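Side-chain contact in glutathione S-transferase (PDB 4IKH), which binds two molecules of glutathione per subunit and probably catalyses glutathione transfer to electrophilic substrates: residues G172-M177 / L217-A222. Numbering follows the deposited sequence.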
ATOM      1  N   GLY A 172     -17.386  14.911 -11.017  1.00 53.92           N
ATOM      2  CA  GLY A 172     -17.047  16.320 -11.113  1.00 42.03           C
ATOM      3  C   GLY A 172     -15.559  16.632 -11.159  1.00 48.23           C
ATOM      4  O   GLY A 172     -15.180  17.795 -11.175  1.00 55.03           O
ATOM      5  N   ARG A 173     -14.714  15.604 -11.182  0.50 43.42           N
ATOM      6  CA  ARG A 173     -13.272  15.834 -11.226  0.50 43.54           C
ATOM      7  C   ARG A 173     -12.653  15.376 -12.539  0.50 41.84           C
ATOM      8  O   ARG A 173     -13.082  14.385 -13.128  0.50 42.40           O
ATOM      9  CB  ARG A 173     -12.569  15.113 -10.064  0.50 44.44           C
ATOM     10  CG  ARG A 173     -13.091  15.468  -8.688  0.50 46.57           C
ATOM     11  CD  ARG A 173     -12.289  14.764  -7.596  0.50 47.97           C
ATOM     12  NE  ARG A 173     -12.797  15.103  -6.272  0.50 49.82           N
ATOM     13  CZ  ARG A 173     -12.049  15.556  -5.271  0.50 47.36           C
ATOM     14  NH1 ARG A 173     -10.740  15.716  -5.430  0.50 38.79           N
ATOM     15  NH2 ARG A 173     -12.614  15.842  -4.104  0.50 47.16           N
ATOM     16  N   GLU A 174     -11.628  16.093 -12.983  1.00 40.21           N
ATOM     17  CA  GLU A 174     -10.844  15.666 -14.134  1.00 40.53           C
ATOM     18  C   GLU A 174     -10.022  14.406 -13.849  1.00 45.82           C
ATOM     19  O   GLU A 174      -9.965  13.489 -14.672  1.00 38.78           O
ATOM     20  CB  GLU A 174      -9.910  16.788 -14.553  1.00 58.60           C
ATOM     21  CG  GLU A 174     -10.651  18.029 -15.019  1.00 75.14           C
ATOM     22  CD  GLU A 174      -9.734  18.989 -15.728  1.00 89.14           C
ATOM     23  OE1 GLU A 174      -8.929  18.513 -16.559  1.00 95.89           O
ATOM     24  OE2 GLU A 174      -9.802  20.207 -15.451  1.00 92.65           O
ATOM     25  N   TRP A 175      -9.370  14.386 -12.684  1.00 47.08           N
ATOM     26  CA  TRP A 175      -8.557  13.249 -12.244  1.00 40.19           C
ATOM     27  C   TRP A 175      -8.791  13.024 -10.757  1.00 39.31           C
ATOM     28  O   TRP A 175      -9.540  13.767 -10.126  1.00 42.27           O
ATOM     29  CB  TRP A 175      -7.066  13.533 -12.460  1.00 36.88           C
ATOM     30  CG  TRP A 175      -6.694  13.865 -13.886  1.00 38.03           C
ATOM     31  CD1 TRP A 175      -6.485  15.109 -14.417  1.00 41.24           C
ATOM     32  CD2 TRP A 175      -6.464  12.933 -14.947  1.00 37.42           C
ATOM     33  NE1 TRP A 175      -6.152  15.003 -15.753  1.00 41.28           N
ATOM     34  CE2 TRP A 175      -6.130  13.677 -16.099  1.00 45.00           C
ATOM     35  CE3 TRP A 175      -6.505  11.535 -15.033  1.00 45.96           C
ATOM     36  CZ2 TRP A 175      -5.850  13.068 -17.327  1.00 48.05           C
ATOM     37  CZ3 TRP A 175      -6.233  10.934 -16.249  1.00 44.99           C
ATOM     38  CH2 TRP A 175      -5.903  11.698 -17.378  1.00 41.84           C
ATOM     39  N   ILE A 176      -8.129  12.019 -10.189  1.00 33.81           N
ATOM     40  CA  ILE A 176      -8.281  11.714  -8.768  1.00 31.82           C
ATOM     41  C   ILE A 176      -8.088  12.936  -7.863  1.00 42.91           C
ATOM     42  O   ILE A 176      -8.885  13.163  -6.949  1.00 45.20           O
ATOM     43  CB  ILE A 176      -7.338  10.553  -8.344  1.00 30.40           C
ATOM     44  CG1 ILE A 176      -7.781   9.251  -9.032  1.00 30.14           C
ATOM     45  CG2 ILE A 176      -7.320  10.414  -6.823  1.00 29.81           C
ATOM     46  CD1 ILE A 176      -6.806   8.065  -8.917  1.00 31.18           C
HETATM   47  N   MSE A 177      -7.041  13.722  -8.109  1.00 32.54           N
HETATM   48  CA  MSE A 177      -6.815  14.937  -7.325  1.00 32.98           C
HETATM   49  C   MSE A 177      -7.496  16.177  -7.932  1.00 40.89           C
HETATM   50  O   MSE A 177      -7.016  17.314  -7.784  1.00 46.62           O
HETATM   51  CB  MSE A 177      -5.319  15.194  -7.141  1.00 38.79           C
HETATM   52  CG  MSE A 177      -4.649  14.169  -6.211  1.00 40.36           C
HETATM   53 SE   MSE A 177      -5.596  14.109  -4.495  1.00 53.42          SE
HETATM   54  CE  MSE A 177      -5.485  16.006  -4.051  1.00 41.59           C
ATOM     55  N   LEU A 217     -10.458   6.684 -16.986  1.00 36.69           N
ATOM     56  CA  LEU A 217      -9.682   5.620 -17.624  1.00 36.32           C
ATOM     57  C   LEU A 217      -9.515   5.895 -19.115  1.00 49.02           C
ATOM     58  O   LEU A 217      -8.413   5.749 -19.657  1.00 47.03           O
ATOM     59  CB  LEU A 217     -10.368   4.267 -17.442  1.00 47.94           C
ATOM     60  CG  LEU A 217      -9.680   3.091 -18.150  1.00 47.89           C
ATOM     61  CD1 LEU A 217      -8.356   2.762 -17.467  1.00 44.40           C
ATOM     62  CD2 LEU A 217     -10.564   1.863 -18.179  1.00 43.36           C
ATOM     63  N   ALA A 218     -10.608   6.292 -19.776  1.00 44.64           N
ATOM     64  CA  ALA A 218     -10.544   6.609 -21.192  1.00 44.90           C
ATOM     65  C   ALA A 218      -9.535   7.729 -21.423  1.00 46.81           C
ATOM     66  O   ALA A 218      -8.748   7.678 -22.372  1.00 46.90           O
ATOM     67  CB  ALA A 218     -11.932   6.997 -21.740  1.00 52.14           C
ATOM     68  N   LYS A 219      -9.546   8.732 -20.549  1.00 41.60           N
ATOM     69  CA  LYS A 219      -8.638   9.867 -20.693  1.00 47.18           C
ATOM     70  C   LYS A 219      -7.191   9.456 -20.450  1.00 47.96           C
ATOM     71  O   LYS A 219      -6.269   9.976 -21.083  1.00 49.72           O
ATOM     72  CB  LYS A 219      -9.021  10.977 -19.718  1.00 49.01           C
ATOM     73  CG  LYS A 219      -9.548  12.221 -20.360  1.00 59.98           C
ATOM     74  CD  LYS A 219     -10.335  13.034 -19.359  1.00 61.14           C
ATOM     75  CE  LYS A 219      -9.480  13.491 -18.212  1.00 55.59           C
ATOM     76  NZ  LYS A 219     -10.349  14.105 -17.173  1.00 56.60           N
ATOM     77  N   PHE A 220      -7.009   8.522 -19.521  1.00 43.36           N
ATOM     78  CA  PHE A 220      -5.696   8.003 -19.155  1.00 40.27           C
ATOM     79  C   PHE A 220      -4.983   7.304 -20.317  1.00 42.76           C
ATOM     80  O   PHE A 220      -3.833   7.619 -20.628  1.00 43.70           O
ATOM     81  CB  PHE A 220      -5.862   7.031 -17.981  1.00 41.47           C
ATOM     82  CG  PHE A 220      -4.574   6.495 -17.436  1.00 45.64           C
ATOM     83  CD1 PHE A 220      -3.716   7.313 -16.712  1.00 47.77           C
ATOM     84  CD2 PHE A 220      -4.237   5.159 -17.607  1.00 47.16           C
ATOM     85  CE1 PHE A 220      -2.522   6.802 -16.182  1.00 47.31           C
ATOM     86  CE2 PHE A 220      -3.053   4.647 -17.088  1.00 35.58           C
ATOM     87  CZ  PHE A 220      -2.194   5.478 -16.378  1.00 37.99           C
ATOM     88  N   VAL A 221      -5.661   6.348 -20.945  1.00 43.98           N
ATOM     89  CA  VAL A 221      -5.059   5.567 -22.023  1.00 50.79           C
ATOM     90  C   VAL A 221      -4.933   6.340 -23.338  1.00 53.79           C
ATOM     91  O   VAL A 221      -4.383   5.825 -24.308  1.00 52.99           O
ATOM     92  CB  VAL A 221      -5.846   4.274 -22.298  1.00 51.57           C
ATOM     93  CG1 VAL A 221      -6.142   3.550 -21.003  1.00 45.14           C
ATOM     94  CG2 VAL A 221      -7.146   4.581 -23.050  1.00 52.11           C
ATOM     95  N   ALA A 222      -5.447   7.566 -23.381  1.00 57.24           N
ATOM     96  CA  ALA A 222      -5.313   8.391 -24.580  1.00 55.69           C
ATOM     97  C   ALA A 222      -4.121   9.344 -24.455  1.00 58.91           C
ATOM     98  O   ALA A 222      -3.839  10.130 -25.362  1.00 58.28           O
ATOM     99  CB  ALA A 222      -6.598   9.164 -24.859  1.00 56.85           C
TER
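Lys219 lies across the indole of Trp175 in a cation-pi contact and ends in a hydrogen bond to the carbonyl of Glu174, joining two parts of the all-helical C-terminal domain of the GST fold: the last turn of helix 211-220 and the loop between helices 150-170 and 183-196. Its CB starts at the far rim of the indole, 4.0 Å from Trp175 CH2. The chain then runs over the ring and bends about CG-CD (chi3 62°), which brings CE to 3.8 Å from Trp175 CZ2. CE stands over the six-membered ring, 4.1 Å from its centroid, in CH-pi geometry. One bond further, NZ sits above the five-membered ring, 4.5 Å from that centroid and 14° off the normal, so the charge faces the pi cloud almost squarely. The same NZ donates to Glu174 O at 2.6 Å; the C=O...N angle of 117° and a tilt out of the carbonyl plane describe a bent approach. Glu174 OE1, 4.7 Å from NZ, forms no salt bridge but probably adds a favourable field. Were this lysine an alanine, Glu174 O would probably be left without this donor, and the indole face would lose the aliphatic chain and ammonium that cover it.

The outer rim of the indole also meets the helix end, where CH2 lies near the backbone N of Phe220. Elsewhere Trp175 packs against Tyr181, their ring planes steeply inclined, and against Asp185 of helix 183-196; that carboxylate also accepts a bond from Ile176 N. Phe220, with CG anti to its N, reaches Pro190 of the same helix. Trp175 CZ3 approaches the Phe220 ring at its edge, near the ring plane, and comes within 4.3 Å of Phe220 CB.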